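Local coordinates for putative hydrogenase expression/formation protein hupG (Rhodopseudomonas palustris, PDB 2QSI), which is of uncertain function but probably assists the expression or maturation of an uptake hydrogenase, at the interface of chains A and B. Sequence-based numbering; all coordinates share one arbitrary frame. Chains: chain A/B, Putative hydrogenase expression/formation protein hupG.

The interface of chains A and B. Residues chain A 29, 84-85, 95-99; chain B 96-100, 102.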
ATOM      1  N   ILE A  29       8.915   2.313   2.802  1.00 20.84           N
ATOM      2  CA  ILE A  29       7.937   1.272   2.625  1.00 21.39           C
ATOM      3  C   ILE A  29       7.718   1.032   1.169  1.00 21.47           C
ATOM      4  O   ILE A  29       7.762  -0.107   0.701  1.00 21.59           O
ATOM      5  CB  ILE A  29       6.574   1.634   3.273  1.00 21.73           C
ATOM      6  CG1 ILE A  29       6.746   1.783   4.761  1.00 20.87           C
ATOM      7  CG2 ILE A  29       5.528   0.537   2.976  1.00 19.83           C
ATOM      8  CD1 ILE A  29       5.474   2.112   5.515  1.00 21.38           C
ATOM      9  N   ARG A  84      -1.653   6.410  11.774  1.00 18.50           N
ATOM     10  CA  ARG A  84      -1.728   6.013  10.377  1.00 17.01           C
ATOM     11  C   ARG A  84      -1.836   4.512  10.201  1.00 17.52           C
ATOM     12  O   ARG A  84      -2.600   4.037   9.372  1.00 17.39           O
ATOM     13  CB  ARG A  84      -0.495   6.489   9.661  1.00 17.17           C
ATOM     14  CG  ARG A  84      -0.370   5.990   8.249  1.00 17.85           C
ATOM     15  CD  ARG A  84       0.792   6.629   7.641  1.00 18.19           C
ATOM     16  NE  ARG A  84       1.226   5.920   6.459  1.00 19.44           N
ATOM     17  CZ  ARG A  84       2.273   6.299   5.741  1.00 20.04           C
ATOM     18  NH1 ARG A  84       2.965   7.380   6.094  1.00 21.14           N
ATOM     19  NH2 ARG A  84       2.651   5.592   4.704  1.00 19.76           N
ATOM     20  N   PHE A  85      -1.040   3.757  10.956  1.00 15.86           N
ATOM     21  CA  PHE A  85      -0.917   2.342  10.707  1.00 15.15           C
ATOM     22  C   PHE A  85      -1.840   1.486  11.569  1.00 15.73           C
ATOM     23  O   PHE A  85      -1.863   0.298  11.408  1.00 15.64           O
ATOM     24  CB  PHE A  85       0.553   1.914  10.807  1.00 16.83           C
ATOM     25  CG  PHE A  85       1.407   2.433   9.681  1.00 14.80           C
ATOM     26  CD1 PHE A  85       1.193   2.006   8.382  1.00 18.01           C
ATOM     27  CD2 PHE A  85       2.438   3.337   9.925  1.00 17.09           C
ATOM     28  CE1 PHE A  85       1.971   2.488   7.340  1.00 16.94           C
ATOM     29  CE2 PHE A  85       3.217   3.827   8.902  1.00 17.16           C
ATOM     30  CZ  PHE A  85       2.967   3.417   7.595  1.00 17.26           C
ATOM     31  N   VAL A  95       2.852  -4.708  10.834  1.00  8.56           N
ATOM     32  CA  VAL A  95       3.259  -5.398   9.609  1.00  7.62           C
ATOM     33  C   VAL A  95       2.493  -4.763   8.448  1.00  8.59           C
ATOM     34  O   VAL A  95       1.243  -4.803   8.410  1.00  9.02           O
ATOM     35  CB  VAL A  95       3.011  -6.891   9.704  1.00  7.80           C
ATOM     36  CG1 VAL A  95       3.552  -7.604   8.458  1.00  8.60           C
ATOM     37  CG2 VAL A  95       3.655  -7.450  10.988  1.00  8.43           C
ATOM     38  N   VAL A  96       3.231  -4.187   7.509  1.00  9.35           N
ATOM     39  CA  VAL A  96       2.641  -3.319   6.483  1.00  8.76           C
ATOM     40  C   VAL A  96       3.019  -3.801   5.079  1.00  8.75           C
ATOM     41  O   VAL A  96       4.202  -3.955   4.785  1.00  9.76           O
ATOM     42  CB  VAL A  96       3.145  -1.880   6.621  1.00  8.56           C
ATOM     43  CG1 VAL A  96       2.566  -1.020   5.508  1.00  7.59           C
ATOM     44  CG2 VAL A  96       2.794  -1.265   7.997  1.00  9.58           C
ATOM     45  N   GLN A  97       2.035  -3.966   4.208  1.00  9.05           N
ATOM     46  CA  GLN A  97       2.292  -4.323   2.840  1.00 10.10           C
ATOM     47  C   GLN A  97       2.363  -3.040   2.004  1.00  9.84           C
ATOM     48  O   GLN A  97       1.417  -2.250   2.002  1.00  8.34           O
ATOM     49  CB  GLN A  97       1.162  -5.210   2.345  1.00 10.24           C
ATOM     50  CG  GLN A  97       1.373  -5.765   1.015  1.00 12.26           C
ATOM     51  CD  GLN A  97       0.278  -6.704   0.648  1.00 14.05           C
ATOM     52  OE1 GLN A  97      -0.837  -6.289   0.394  1.00 18.62           O
ATOM     53  NE2 GLN A  97       0.595  -7.978   0.587  1.00 16.92           N
ATOM     54  N   PRO A  98       3.504  -2.823   1.314  1.00 10.34           N
ATOM     55  CA  PRO A  98       3.625  -1.661   0.457  1.00  9.96           C
ATOM     56  C   PRO A  98       2.602  -1.649  -0.662  1.00 10.15           C
ATOM     57  O   PRO A  98       2.167  -2.724  -1.147  1.00  9.02           O
ATOM     58  CB  PRO A  98       5.016  -1.783  -0.124  1.00 10.02           C
ATOM     59  CG  PRO A  98       5.761  -2.700   0.723  1.00 10.95           C
ATOM     60  CD  PRO A  98       4.745  -3.621   1.338  1.00 10.66           C
ATOM     61  N   GLU A  99       2.355  -0.461  -1.184  1.00 10.72           N
ATOM     62  CA  GLU A  99       1.488  -0.355  -2.363  1.00 11.28           C
ATOM     63  C   GLU A  99       2.173  -1.052  -3.543  1.00 12.16           C
ATOM     64  O   GLU A  99       3.412  -1.126  -3.594  1.00 11.30           O
ATOM     65  CB  GLU A  99       1.152   1.085  -2.672  1.00 11.10           C
ATOM     66  CG  GLU A  99       2.302   1.934  -3.145  1.00 14.52           C
ATOM     67  CD  GLU A  99       1.914   3.395  -3.308  1.00 13.60           C
ATOM     68  OE1 GLU A  99       0.760   3.785  -2.910  1.00 16.08           O
ATOM     69  OE2 GLU A  99       2.751   4.138  -3.865  1.00 12.58           O
TER
ATOM     70  N   VAL B  96      -3.931  -0.351  -8.788  1.00  9.65           N
ATOM     71  CA  VAL B  96      -2.998  -0.272  -7.657  1.00  9.99           C
ATOM     72  C   VAL B  96      -3.573  -0.979  -6.414  1.00 10.15           C
ATOM     73  O   VAL B  96      -4.722  -0.718  -6.026  1.00  9.71           O
ATOM     74  CB  VAL B  96      -2.686   1.206  -7.307  1.00  9.51           C
ATOM     75  CG1 VAL B  96      -1.767   1.334  -6.051  1.00 11.11           C
ATOM     76  CG2 VAL B  96      -2.052   1.930  -8.494  1.00  8.21           C
ATOM     77  N   GLN B  97      -2.817  -1.933  -5.867  1.00 11.78           N
ATOM     78  CA  GLN B  97      -3.106  -2.501  -4.527  1.00 13.02           C
ATOM     79  C   GLN B  97      -2.548  -1.500  -3.520  1.00 12.96           C
ATOM     80  O   GLN B  97      -1.334  -1.327  -3.430  1.00 12.70           O
ATOM     81  CB  GLN B  97      -2.415  -3.850  -4.324  1.00 13.33           C
ATOM     82  CG  GLN B  97      -2.905  -4.651  -3.097  1.00 15.69           C
ATOM     83  CD  GLN B  97      -2.526  -6.127  -3.210  1.00 19.21           C
ATOM     84  OE1 GLN B  97      -1.448  -6.463  -3.716  1.00 28.63           O
ATOM     85  NE2 GLN B  97      -3.430  -7.015  -2.796  1.00 24.95           N
ATOM     86  N   PRO B  98      -3.424  -0.786  -2.803  1.00 13.97           N
ATOM     87  CA  PRO B  98      -2.899   0.214  -1.881  1.00 13.81           C
ATOM     88  C   PRO B  98      -2.144  -0.356  -0.666  1.00 12.74           C
ATOM     89  O   PRO B  98      -2.320  -1.526  -0.269  1.00 10.90           O
ATOM     90  CB  PRO B  98      -4.136   0.998  -1.437  1.00 14.55           C
ATOM     91  CG  PRO B  98      -5.312   0.203  -1.849  1.00 16.36           C
ATOM     92  CD  PRO B  98      -4.889  -0.846  -2.827  1.00 14.23           C
ATOM     93  N   GLU B  99      -1.331   0.508  -0.083  1.00 12.13           N
ATOM     94  CA  GLU B  99      -0.610   0.177   1.134  1.00 11.96           C
ATOM     95  C   GLU B  99      -1.620  -0.172   2.206  1.00 12.42           C
ATOM     96  O   GLU B  99      -2.679   0.498   2.333  1.00 11.83           O
ATOM     97  CB  GLU B  99       0.187   1.390   1.574  1.00 12.32           C
ATOM     98  CG  GLU B  99       1.040   1.208   2.759  1.00 11.47           C
ATOM     99  CD  GLU B  99       1.852   2.445   3.060  1.00 13.39           C
ATOM    100  OE1 GLU B  99       2.929   2.600   2.443  1.00 14.79           O
ATOM    101  OE2 GLU B  99       1.413   3.255   3.907  1.00 14.76           O
ATOM    102  N   ARG B 100      -1.350  -1.229   2.947  1.00 12.32           N
ATOM    103  CA  ARG B 100      -2.217  -1.572   4.064  1.00 13.19           C
ATOM    104  C   ARG B 100      -1.533  -2.296   5.187  1.00 12.22           C
ATOM    105  O   ARG B 100      -0.526  -2.991   4.986  1.00 11.01           O
ATOM    106  CB  ARG B 100      -3.355  -2.416   3.539  1.00 13.67           C
ATOM    107  CG  ARG B 100      -2.929  -3.724   3.012  1.00 14.46           C
ATOM    108  CD  ARG B 100      -4.144  -4.517   2.583  1.00 16.71           C
ATOM    109  NE  ARG B 100      -3.769  -5.554   1.641  1.00 19.94           N
ATOM    110  CZ  ARG B 100      -4.000  -6.844   1.773  1.00 20.41           C
ATOM    111  NH1 ARG B 100      -4.610  -7.329   2.843  1.00 23.91           N
ATOM    112  NH2 ARG B 100      -3.590  -7.661   0.817  1.00 19.61           N
ATOM    113  N   LEU B 102      -1.255  -5.266   7.549  1.00 10.41           N
ATOM    114  CA  LEU B 102      -1.658  -6.695   7.622  1.00 10.38           C
ATOM    115  C   LEU B 102      -1.986  -7.144   9.027  1.00 10.40           C
ATOM    116  O   LEU B 102      -2.763  -8.082   9.223  1.00 11.47           O
ATOM    117  CB  LEU B 102      -0.547  -7.600   7.073  1.00 10.86           C
ATOM    118  CG  LEU B 102      -0.106  -7.341   5.635  1.00 12.01           C
ATOM    119  CD1 LEU B 102       0.957  -8.366   5.236  1.00 14.71           C
ATOM    120  CD2 LEU B 102      -1.279  -7.358   4.663  1.00 11.39           C
TER
HETATM  121  O   HOH W   1       3.557   1.874  -0.053  1.00 17.58           O
HETATM  122  O   HOH W   2      -1.209   3.168  -1.149  1.00 19.20           O
HETATM  123  O   HOH W   3      -0.646  -3.538  -0.633  1.00 24.23           O
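Strand exchange between two copies of the protein forms this two-fold symmetric interface: strand 100-106 of chain B pairs antiparallel with strand 92-97 of chain A, so that each sheet is completed by its partner; whether the dimer is biological the structure alone does not show. A:Gln97 and B:Arg100 make the central bridge, A:Gln97 N giving a 2.8 Å hydrogen bond to B:Arg100 O and B:Arg100 N a longer one to A:Gln97 O. Further along, B:Leu102 N reaches A:Val95 O at 2.7 Å, nearly along the C=O axis. Prolines A:Pro98 and B:Pro98, which lack an N-H, lie where the two chains cross, their carbonyls joined by water 3, which also meets A:Gln97 OE1.

B:Glu99 is the anchoring side chain. With CG anti to its backbone N (chi1 -177°) and the chain extended, it carries its carboxylate over to helix 78-85 of chain A. OE2 presents its syn lone pair to A:Arg84 NH2, 2.8 Å away in an almost straight hydrogen bond that is also a salt bridge, and the two flat groups are nearly coplanar, 11° apart. A:Phe85 lays CZ over one face of that guanidinium, which should limit its movement, while A:Ile29 brings its CG2 methyl to B:Glu99 OE1. The acid's aliphatic stem passes A:Val96, its CG 3.9 Å from A:Val96 CG1, and also lies beside the carbonyl A:Gln97 O.

The Glu99 side chains depart locally from the two-fold: A:Glu99 CG takes the crowded position between backbone N and carbonyl carbon (chi1 68°). The water links keep it: A:Glu99 OE1 holds water 2, which meets B:Glu99 N, and water 1 links A:Glu99 N to B:Glu99 OE1, lying 2.7 Å from that carboxylate oxygen.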